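Local coordinates for serpin (Taeniopygia guttata, PDB 5HGC), which probably inhibits serine proteases, as serpins commonly do, and binds a cortisol-type steroid, at residues F20-R24 and E249-K254; E218-C222 and K244-L248. The contacts are given in a common frame with arbitrary orientation. Numbering follows the deposited sequence.

Overall arrangement
Both contacts use helix 245-251, with contact 2 at its first turn and contact 1 at its last turn and the link into helix 254-263. Their centres lie about 12 Å apart, and they touch where Thr251 CG2 packs 4.0 Å from Leu220 CD2. Contact 1, about 13 Å from the chain centre, is the deeper: it joins segments 225 residues apart in sequence, buries 371 Å² and combines aromatic packing with an arginine that reaches backbone carbonyls. Contact 2, about 22 Å out, is local and more peripheral. It buries 289 Å² between a hairpin turn and the helix start, without a hydrogen bond between its segments.

Contact 1. Residues F20-R24 and E249-K254; sequences FQFFR and EQTLDK. With HCY ((11alpha,14beta)-11,17,21-trihydroxypregn-4-ene-3,20-dione), chain B.
Residues 20-24 form one turn of helix 12-29, closed by Arg24 N to Phe20 O at 2.9 Å. Residues 249-254 leave helix 245-251, become extended at Leu252 (-58/124) and Asp253 (-151/-179), and enter the next helix at Lys254. Closest CA pairs are Phe20-Asp253 (5.5 Å) and Arg24-Gln250 (5.9 Å), so the chains run in opposite senses. Phe20 (chi1 m) points its CB at the linker, 3.6 Å from Leu252 O, while its CE1 lies 3.6 Å from Leu252 CD2. Phe23 (chi1 t) places CE2 3.9 Å from the same Leu252 CD2 and 4.2 Å from Glu249 CA; one methyl thus serves both rings. Arg24 (m, t, m) lays CG 3.4 Å from Glu249 O and CD 3.5 Å from Gln250 O, then turns NH1 to Leu252 O in a weak hydrogen bond (2.8 Å, 128°). Asp253 (chi1 p) is the N-cap of helix 254-263, and its OD1 hydrogen-bonds Thr256 OG1. Lys254 belongs to the steroid pocket, its CD 2.9 Å from HCY O1 and its NZ salt-bridged to Asp17. Val12, Pro13 and Ala16 of helix 12-29 and Ile257, Gln258 and Ser261 of helix 254-263 also line it, so this serpin contact joins both helices beside the site. Ile257 of helix 254-263 packs on Phe20 and Leu252, whereas Ile370 of strand 366-373 meets Phe20 and Phe23, placing helix 12-29 against both helices and this strand.

Contact 2. Residues E218-C222 and K244-L248; sequences EELSC and KMKQL. With SO4 (sulfate ion), chain E.
A beta hairpin of the serpin fold, strands 211-217 and 222-228, turns through residues 218-222 and leans on the start of helix 245-251. Glu218, Glu219 and Leu220 have right-handed helical backbone angles; Ser221 switches to the left-handed region (64/46). Ser221 and Cys222 together oppose the last residue of strand 211-217, a G1 beta bulge. Glu218 O accepts weak hydrogen bonds from Ser221 N (3.0 Å) and Ser221 OG (3.4 Å), tightening the turn. On the other side Lys244 precedes the helix, whose first turn includes Leu248 N to Lys244 O at 3.1 Å. The closest CA pairs are Leu220-Leu248 (6.4 Å) and Ser221-Lys244 (6.8 Å).

Leu220 (m, t) brings CD1 to 4.1 Å from Leu248 CD1 and CD2 to 3.7 Å from Gln247 NE2. Leu248 (t, p) also sets CD1 3.8 Å from Cys222 SG, so this methyl meets both the turn and the first residue of the outgoing strand. The CA-to-CB bond of Ser221 points toward 244-248, with OG 3.5 Å from Lys244 CD; the lysine chain passes alongside and its end leads away. Val238 of strand 233-240 packs on both Cys222 and Leu248, and Trp260 of helix 254-263 also touches Leu248. At the helix start, Met245 N donates to sulfate O2 (2.9 Å, 147°); Gly243 N also binds the ion, probably from the crystallisation liquor.

With no hydrogen bond between the segments, hairpin and helix are held by Leu220, Cys222 and Leu248 in apolar contact, flanked by the amide of Gln247 and by methylene CD of Lys244 beside Ser221 OG.

Contact 1. Residues F20-R24 and E249-K254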
ATOM      1  N   PHE A  20       2.237  -8.689   4.246  1.00 29.09           N
ATOM      2  CA  PHE A  20       1.356  -9.840   4.114  1.00 33.93           C
ATOM      3  C   PHE A  20       0.583 -10.324   5.371  1.00 37.11           C
ATOM      4  O   PHE A  20      -0.571 -10.780   5.224  1.00 33.10           O
ATOM      5  CB  PHE A  20       2.007 -10.946   3.264  1.00 34.18           C
ATOM      6  CG  PHE A  20       2.350 -10.463   1.881  1.00 33.92           C
ATOM      7  CD1 PHE A  20       1.338 -10.214   0.949  1.00 31.88           C
ATOM      8  CD2 PHE A  20       3.664 -10.150   1.547  1.00 32.33           C
ATOM      9  CE1 PHE A  20       1.645  -9.694  -0.308  1.00 34.36           C
ATOM     10  CE2 PHE A  20       3.972  -9.625   0.293  1.00 33.16           C
ATOM     11  CZ  PHE A  20       2.970  -9.398  -0.640  1.00 31.40           C
ATOM     12  N   GLN A  21       1.134 -10.176   6.591  1.00 35.75           N
ATOM     13  CA  GLN A  21       0.253 -10.438   7.766  1.00 38.05           C
ATOM     14  C   GLN A  21      -0.927  -9.508   7.771  1.00 36.41           C
ATOM     15  O   GLN A  21      -2.051  -9.915   8.091  1.00 42.48           O
ATOM     16  CB  GLN A  21       0.931 -10.292   9.111  1.00 40.53           C
ATOM     17  CG  GLN A  21       2.139 -11.159   9.281  1.00 51.15           C
ATOM     18  CD  GLN A  21       3.004 -10.670  10.409  1.00 58.63           C
ATOM     19  OE1 GLN A  21       2.476 -10.190  11.446  1.00 59.14           O
ATOM     20  NE2 GLN A  21       4.349 -10.780  10.224  1.00 51.72           N
ATOM     21  N   PHE A  22      -0.670  -8.251   7.426  1.00 31.82           N
ATOM     22  CA  PHE A  22      -1.724  -7.280   7.432  1.00 30.84           C
ATOM     23  C   PHE A  22      -2.807  -7.758   6.488  1.00 31.54           C
ATOM     24  O   PHE A  22      -4.000  -7.766   6.891  1.00 31.73           O
ATOM     25  CB  PHE A  22      -1.214  -5.890   7.048  1.00 29.02           C
ATOM     26  CG  PHE A  22      -2.239  -4.809   7.220  1.00 27.81           C
ATOM     27  CD1 PHE A  22      -3.178  -4.553   6.235  1.00 26.70           C
ATOM     28  CD2 PHE A  22      -2.249  -4.013   8.380  1.00 27.04           C
ATOM     29  CE1 PHE A  22      -4.136  -3.548   6.412  1.00 29.31           C
ATOM     30  CE2 PHE A  22      -3.184  -2.996   8.549  1.00 24.89           C
ATOM     31  CZ  PHE A  22      -4.150  -2.772   7.578  1.00 26.27           C
ATOM     32  N   PHE A  23      -2.385  -8.130   5.256  1.00 29.15           N
ATOM     33  CA  PHE A  23      -3.265  -8.680   4.217  1.00 30.77           C
ATOM     34  C   PHE A  23      -4.105  -9.882   4.690  1.00 31.99           C
ATOM     35  O   PHE A  23      -5.336  -9.873   4.478  1.00 28.56           O
ATOM     36  CB  PHE A  23      -2.470  -9.113   2.974  1.00 32.33           C
ATOM     37  CG  PHE A  23      -3.341  -9.524   1.817  1.00 32.86           C
ATOM     38  CD1 PHE A  23      -4.237  -8.620   1.231  1.00 34.35           C
ATOM     39  CD2 PHE A  23      -3.315 -10.818   1.335  1.00 34.14           C
ATOM     40  CE1 PHE A  23      -5.047  -8.968   0.144  1.00 32.19           C
ATOM     41  CE2 PHE A  23      -4.144 -11.178   0.252  1.00 34.47           C
ATOM     42  CZ  PHE A  23      -5.001 -10.249  -0.351  1.00 31.21           C
ATOM     43  N   ARG A  24      -3.448 -10.884   5.319  1.00 31.06           N
ATOM     44  CA  ARG A  24      -4.140 -12.071   5.877  1.00 35.23           C
ATOM     45  C   ARG A  24      -5.235 -11.672   6.845  1.00 38.40           C
ATOM     46  O   ARG A  24      -6.360 -12.140   6.693  1.00 41.72           O
ATOM     47  CB  ARG A  24      -3.180 -13.177   6.418  1.00 36.54           C
ATOM     48  CG  ARG A  24      -2.233 -13.693   5.309  1.00 39.91           C
ATOM     49  CD  ARG A  24      -1.461 -14.957   5.604  1.00 42.58           C
ATOM     50  NE  ARG A  24      -0.413 -14.809   6.618  1.00 49.82           N
ATOM     51  CZ  ARG A  24       0.788 -14.237   6.434  1.00 49.36           C
ATOM     52  NH1 ARG A  24       1.128 -13.698   5.268  1.00 53.44           N
ATOM     53  NH2 ARG A  24       1.658 -14.182   7.439  1.00 44.62           N
ATOM     54  N   GLU A 249      -5.336 -16.076  -0.414  1.00 34.58           N
ATOM     55  CA  GLU A 249      -5.372 -15.178   0.772  1.00 42.46           C
ATOM     56  C   GLU A 249      -4.656 -15.733   2.001  1.00 45.50           C
ATOM     57  O   GLU A 249      -3.834 -15.031   2.579  1.00 48.24           O
ATOM     58  CB  GLU A 249      -6.799 -14.850   1.210  1.00 38.24           C
ATOM     59  CG  GLU A 249      -7.554 -13.994   0.235  1.00 40.03           C
ATOM     60  CD  GLU A 249      -9.032 -13.870   0.584  1.00 43.70           C
ATOM     61  OE1 GLU A 249      -9.537 -14.543   1.520  1.00 46.17           O
ATOM     62  OE2 GLU A 249      -9.698 -13.065  -0.091  1.00 42.13           O
ATOM     63  N   GLN A 250      -4.965 -16.975   2.390  1.00 49.38           N
ATOM     64  CA  GLN A 250      -4.457 -17.550   3.646  1.00 55.05           C
ATOM     65  C   GLN A 250      -2.988 -17.968   3.590  1.00 49.18           C
ATOM     66  O   GLN A 250      -2.366 -18.203   4.607  1.00 59.26           O
ATOM     67  CB  GLN A 250      -5.306 -18.747   4.102  1.00 61.71           C
ATOM     68  CG  GLN A 250      -6.684 -18.430   4.694  1.00 64.77           C
ATOM     69  CD  GLN A 250      -7.720 -19.581   4.491  1.00 72.97           C
ATOM     70  OE1 GLN A 250      -7.388 -20.742   4.133  1.00 65.06           O
ATOM     71  NE2 GLN A 250      -8.985 -19.245   4.688  1.00 66.59           N
ATOM     72  N   THR A 251      -2.431 -18.071   2.403  1.00 48.79           N
ATOM     73  CA  THR A 251      -1.068 -18.568   2.216  1.00 42.46           C
ATOM     74  C   THR A 251      -0.136 -17.421   1.895  1.00 39.32           C
ATOM     75  O   THR A 251       1.052 -17.501   2.181  1.00 40.18           O
ATOM     76  CB  THR A 251      -1.056 -19.453   0.951  1.00 45.56           C
ATOM     77  OG1 THR A 251      -2.187 -20.309   0.998  1.00 51.06           O
ATOM     78  CG2 THR A 251       0.288 -20.240   0.708  1.00 42.21           C
ATOM     79  N   LEU A 252      -0.662 -16.389   1.230  1.00 36.35           N
ATOM     80  CA  LEU A 252       0.193 -15.455   0.513  1.00 37.66           C
ATOM     81  C   LEU A 252       1.199 -14.822   1.500  1.00 38.90           C
ATOM     82  O   LEU A 252       0.830 -14.276   2.543  1.00 43.05           O
ATOM     83  CB  LEU A 252      -0.649 -14.422  -0.248  1.00 32.58           C
ATOM     84  CG  LEU A 252       0.168 -13.371  -1.012  1.00 31.32           C
ATOM     85  CD1 LEU A 252       0.915 -13.937  -2.220  1.00 30.27           C
ATOM     86  CD2 LEU A 252      -0.734 -12.205  -1.412  1.00 29.33           C
ATOM     87  N   ASP A 253       2.469 -14.961   1.199  1.00 35.52           N
ATOM     88  CA  ASP A 253       3.487 -14.429   2.076  1.00 35.52           C
ATOM     89  C   ASP A 253       4.667 -14.106   1.159  1.00 35.40           C
ATOM     90  O   ASP A 253       4.582 -14.348  -0.056  1.00 41.67           O
ATOM     91  CB  ASP A 253       3.842 -15.439   3.180  1.00 40.84           C
ATOM     92  CG  ASP A 253       4.545 -16.724   2.636  1.00 47.23           C
ATOM     93  OD1 ASP A 253       4.503 -16.968   1.404  1.00 49.60           O
ATOM     94  OD2 ASP A 253       5.138 -17.504   3.435  1.00 50.55           O
ATOM     95  N   LYS A 254       5.766 -13.608   1.706  1.00 32.11           N
ATOM     96  CA  LYS A 254       6.849 -13.147   0.874  1.00 32.41           C
ATOM     97  C   LYS A 254       7.637 -14.253   0.187  1.00 35.61           C
ATOM     98  O   LYS A 254       8.363 -14.005  -0.781  1.00 37.93           O
ATOM     99  CB  LYS A 254       7.784 -12.258   1.671  1.00 33.66           C
ATOM    100  CG  LYS A 254       8.520 -12.946   2.788  1.00 35.33           C
ATOM    101  CD  LYS A 254       9.885 -12.280   2.936  1.00 35.40           C
ATOM    102  CE  LYS A 254      10.335 -12.271   4.390  1.00 32.64           C
ATOM    103  NZ  LYS A 254      10.082 -13.536   5.154  1.00 28.59           N
TER
HETATM  104  C1  HCY B 501      12.197 -11.371  -1.794  1.00 32.05           C
HETATM  105  C2  HCY B 501      12.335 -11.897  -0.367  1.00 35.05           C
HETATM  106  C3  HCY B 501      12.042 -10.827   0.660  1.00 37.34           C
HETATM  107  C4  HCY B 501      11.366  -9.566   0.270  1.00 33.61           C
HETATM  108  C5  HCY B 501      10.713  -9.499  -0.896  1.00 31.94           C
HETATM  109  C6  HCY B 501       9.660  -8.429  -1.086  1.00 32.07           C
HETATM  110  C7  HCY B 501       9.863  -7.719  -2.443  1.00 32.96           C
HETATM  111  C8  HCY B 501      10.171  -8.626  -3.640  1.00 28.27           C
HETATM  112  C9  HCY B 501      11.313  -9.604  -3.282  1.00 31.71           C
HETATM  113  C10 HCY B 501      10.993 -10.466  -2.040  1.00 33.16           C
HETATM  114  C12 HCY B 501      12.142  -9.538  -5.790  1.00 29.51           C
HETATM  115  C11 HCY B 501      11.922 -10.371  -4.508  1.00 33.73           C
HETATM  116  C13 HCY B 501      10.924  -8.615  -6.098  1.00 32.16           C
HETATM  117  C14 HCY B 501      10.603  -7.809  -4.837  1.00 27.26           C
HETATM  118  C15 HCY B 501       9.787  -6.636  -5.323  1.00 28.51           C
HETATM  119  C16 HCY B 501      10.329  -6.308  -6.708  1.00 30.90           C
HETATM  120  C17 HCY B 501      11.243  -7.491  -7.117  1.00 35.05           C
HETATM  121  C18 HCY B 501       9.677  -9.390  -6.615  1.00 28.93           C
HETATM  122  C19 HCY B 501       9.725 -11.340  -2.159  1.00 35.00           C
HETATM  123  C20 HCY B 501      11.107  -7.866  -8.581  1.00 38.23           C
HETATM  124  C21 HCY B 501      12.303  -8.373  -9.360  1.00 37.33           C
HETATM  125  O1  HCY B 501      12.309 -11.045   1.825  1.00 41.86           O
HETATM  126  O2  HCY B 501      10.957 -11.390  -4.784  1.00 37.22           O
HETATM  127  O3  HCY B 501      12.625  -7.080  -7.016  1.00 37.09           O
HETATM  128  O4  HCY B 501      10.033  -7.767  -9.156  1.00 40.15           O
HETATM  129  O5  HCY B 501      11.749  -9.393 -10.189  1.00 45.83           O

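Contact 2. Residues E218-C222 and K244-L248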
ATOM      1  N   GLU A 218       0.794 -24.577  -9.720  1.00 51.49           N
ATOM      2  CA  GLU A 218      -0.243 -25.592  -9.509  1.00 61.62           C
ATOM      3  C   GLU A 218      -0.655 -25.574  -8.058  1.00 57.63           C
ATOM      4  O   GLU A 218      -1.854 -25.474  -7.781  1.00 68.64           O
ATOM      5  CB  GLU A 218       0.147 -27.020  -9.943  1.00 71.08           C
ATOM      6  CG  GLU A 218       0.312 -27.230 -11.436  1.00 77.47           C
ATOM      7  CD  GLU A 218       1.759 -27.048 -11.865  1.00 84.70           C
ATOM      8  OE1 GLU A 218       2.483 -26.273 -11.191  1.00 93.40           O
ATOM      9  OE2 GLU A 218       2.184 -27.681 -12.867  1.00 84.65           O
ATOM     10  N   GLU A 219       0.328 -25.641  -7.149  1.00 52.88           N
ATOM     11  CA  GLU A 219       0.099 -25.520  -5.693  1.00 52.69           C
ATOM     12  C   GLU A 219      -0.972 -24.475  -5.377  1.00 52.53           C
ATOM     13  O   GLU A 219      -1.905 -24.758  -4.609  1.00 50.83           O
ATOM     14  CB  GLU A 219       1.370 -25.110  -4.950  1.00 65.17           C
ATOM     15  CG  GLU A 219       2.639 -25.883  -5.266  1.00 83.90           C
ATOM     16  CD  GLU A 219       3.532 -26.026  -4.035  1.00103.25           C
ATOM     17  OE1 GLU A 219       3.136 -25.557  -2.932  1.00 95.48           O
ATOM     18  OE2 GLU A 219       4.633 -26.618  -4.165  1.00115.49           O
ATOM     19  N   LEU A 220      -0.863 -23.282  -5.983  1.00 41.85           N
ATOM     20  CA  LEU A 220      -1.816 -22.260  -5.655  1.00 36.83           C
ATOM     21  C   LEU A 220      -2.941 -22.055  -6.639  1.00 37.47           C
ATOM     22  O   LEU A 220      -3.920 -21.371  -6.314  1.00 41.02           O
ATOM     23  CB  LEU A 220      -1.131 -20.957  -5.249  1.00 36.82           C
ATOM     24  CG  LEU A 220      -0.219 -21.071  -4.025  1.00 37.33           C
ATOM     25  CD1 LEU A 220       0.362 -19.713  -3.727  1.00 36.25           C
ATOM     26  CD2 LEU A 220      -0.972 -21.552  -2.802  1.00 38.72           C
ATOM     27  N   SER A 221      -2.833 -22.652  -7.829  1.00 37.75           N
ATOM     28  CA  SER A 221      -3.894 -22.555  -8.862  1.00 33.45           C
ATOM     29  C   SER A 221      -4.095 -21.119  -9.347  1.00 32.24           C
ATOM     30  O   SER A 221      -5.244 -20.629  -9.518  1.00 33.45           O
ATOM     31  CB  SER A 221      -5.217 -23.157  -8.364  1.00 35.33           C
ATOM     32  OG  SER A 221      -4.965 -24.249  -7.490  1.00 37.46           O
ATOM     33  N   CYS A 222      -2.957 -20.476  -9.610  1.00 31.56           N
ATOM     34  CA  CYS A 222      -2.859 -19.046  -9.909  1.00 32.15           C
ATOM     35  C   CYS A 222      -2.100 -18.799 -11.165  1.00 28.68           C
ATOM     36  O   CYS A 222      -0.984 -19.307 -11.315  1.00 29.85           O
ATOM     37  CB  CYS A 222      -1.974 -18.378  -8.860  1.00 36.00           C
ATOM     38  SG  CYS A 222      -2.825 -18.117  -7.362  1.00 52.09           S
ATOM     39  N   LYS A 244     -10.493 -20.597  -5.674  1.00 51.95           N
ATOM     40  CA  LYS A 244      -9.153 -20.666  -5.061  1.00 48.35           C
ATOM     41  C   LYS A 244      -8.635 -19.400  -4.356  1.00 43.81           C
ATOM     42  O   LYS A 244      -7.561 -19.405  -3.766  1.00 38.64           O
ATOM     43  CB  LYS A 244      -8.141 -21.263  -6.035  1.00 54.09           C
ATOM     44  CG  LYS A 244      -8.466 -22.721  -6.348  1.00 56.55           C
ATOM     45  CD  LYS A 244      -7.775 -23.686  -5.396  1.00 58.06           C
ATOM     46  CE  LYS A 244      -7.983 -25.134  -5.825  1.00 59.58           C
ATOM     47  NZ  LYS A 244      -9.382 -25.558  -5.566  1.00 58.11           N
ATOM     48  N   MET A 245      -9.429 -18.333  -4.388  1.00 45.55           N
ATOM     49  CA  MET A 245      -9.092 -17.085  -3.706  1.00 43.69           C
ATOM     50  C   MET A 245      -8.852 -17.236  -2.188  1.00 46.68           C
ATOM     51  O   MET A 245      -7.788 -16.817  -1.731  1.00 50.13           O
ATOM     52  CB  MET A 245     -10.107 -15.990  -4.032  1.00 40.72           C
ATOM     53  CG  MET A 245      -9.781 -14.615  -3.449  1.00 43.60           C
ATOM     54  SD  MET A 245      -8.321 -13.831  -4.194  1.00 40.08           S
ATOM     55  CE  MET A 245      -9.081 -13.099  -5.661  1.00 32.37           C
ATOM     56  N   LYS A 246      -9.793 -17.850  -1.435  1.00 47.31           N
ATOM     57  CA  LYS A 246      -9.668 -18.001   0.052  1.00 49.30           C
ATOM     58  C   LYS A 246      -8.308 -18.624   0.350  1.00 46.40           C
ATOM     59  O   LYS A 246      -7.547 -18.141   1.204  1.00 47.47           O
ATOM     60  CB  LYS A 246     -10.846 -18.775   0.747  1.00 43.43           C
ATOM     61  N   GLN A 247      -7.977 -19.644  -0.426  1.00 43.06           N
ATOM     62  CA  GLN A 247      -6.744 -20.396  -0.219  1.00 45.85           C
ATOM     63  C   GLN A 247      -5.474 -19.534  -0.458  1.00 41.21           C
ATOM     64  O   GLN A 247      -4.536 -19.560   0.363  1.00 41.28           O
ATOM     65  CB  GLN A 247      -6.786 -21.661  -1.087  1.00 48.15           C
ATOM     66  CG  GLN A 247      -5.915 -22.818  -0.599  1.00 66.45           C
ATOM     67  CD  GLN A 247      -4.686 -23.089  -1.474  1.00 70.94           C
ATOM     68  OE1 GLN A 247      -4.773 -23.127  -2.728  1.00 66.55           O
ATOM     69  NE2 GLN A 247      -3.528 -23.312  -0.809  1.00 66.32           N
ATOM     70  N   LEU A 248      -5.474 -18.780  -1.571  1.00 35.26           N
ATOM     71  CA  LEU A 248      -4.431 -17.824  -1.906  1.00 34.20           C
ATOM     72  C   LEU A 248      -4.236 -16.753  -0.802  1.00 37.43           C
ATOM     73  O   LEU A 248      -3.093 -16.568  -0.325  1.00 36.62           O
ATOM     74  CB  LEU A 248      -4.758 -17.148  -3.226  1.00 30.90           C
ATOM     75  CG  LEU A 248      -3.780 -16.058  -3.679  1.00 29.02           C
ATOM     76  CD1 LEU A 248      -2.358 -16.592  -3.876  1.00 27.07           C
ATOM     77  CD2 LEU A 248      -4.313 -15.463  -4.964  1.00 29.24           C
TER
HETATM   78  S   SO4 E 504     -13.513 -17.526  -5.114  1.00 96.54           S
HETATM   79  O1  SO4 E 504     -14.297 -18.108  -6.223  1.00 95.29           O
HETATM   80  O2  SO4 E 504     -12.342 -18.390  -4.829  1.00 84.88           O
HETATM   81  O3  SO4 E 504     -13.125 -16.163  -5.584  1.00 90.10           O
HETATM   82  O4  SO4 E 504     -14.318 -17.461  -3.867  1.00 92.55           O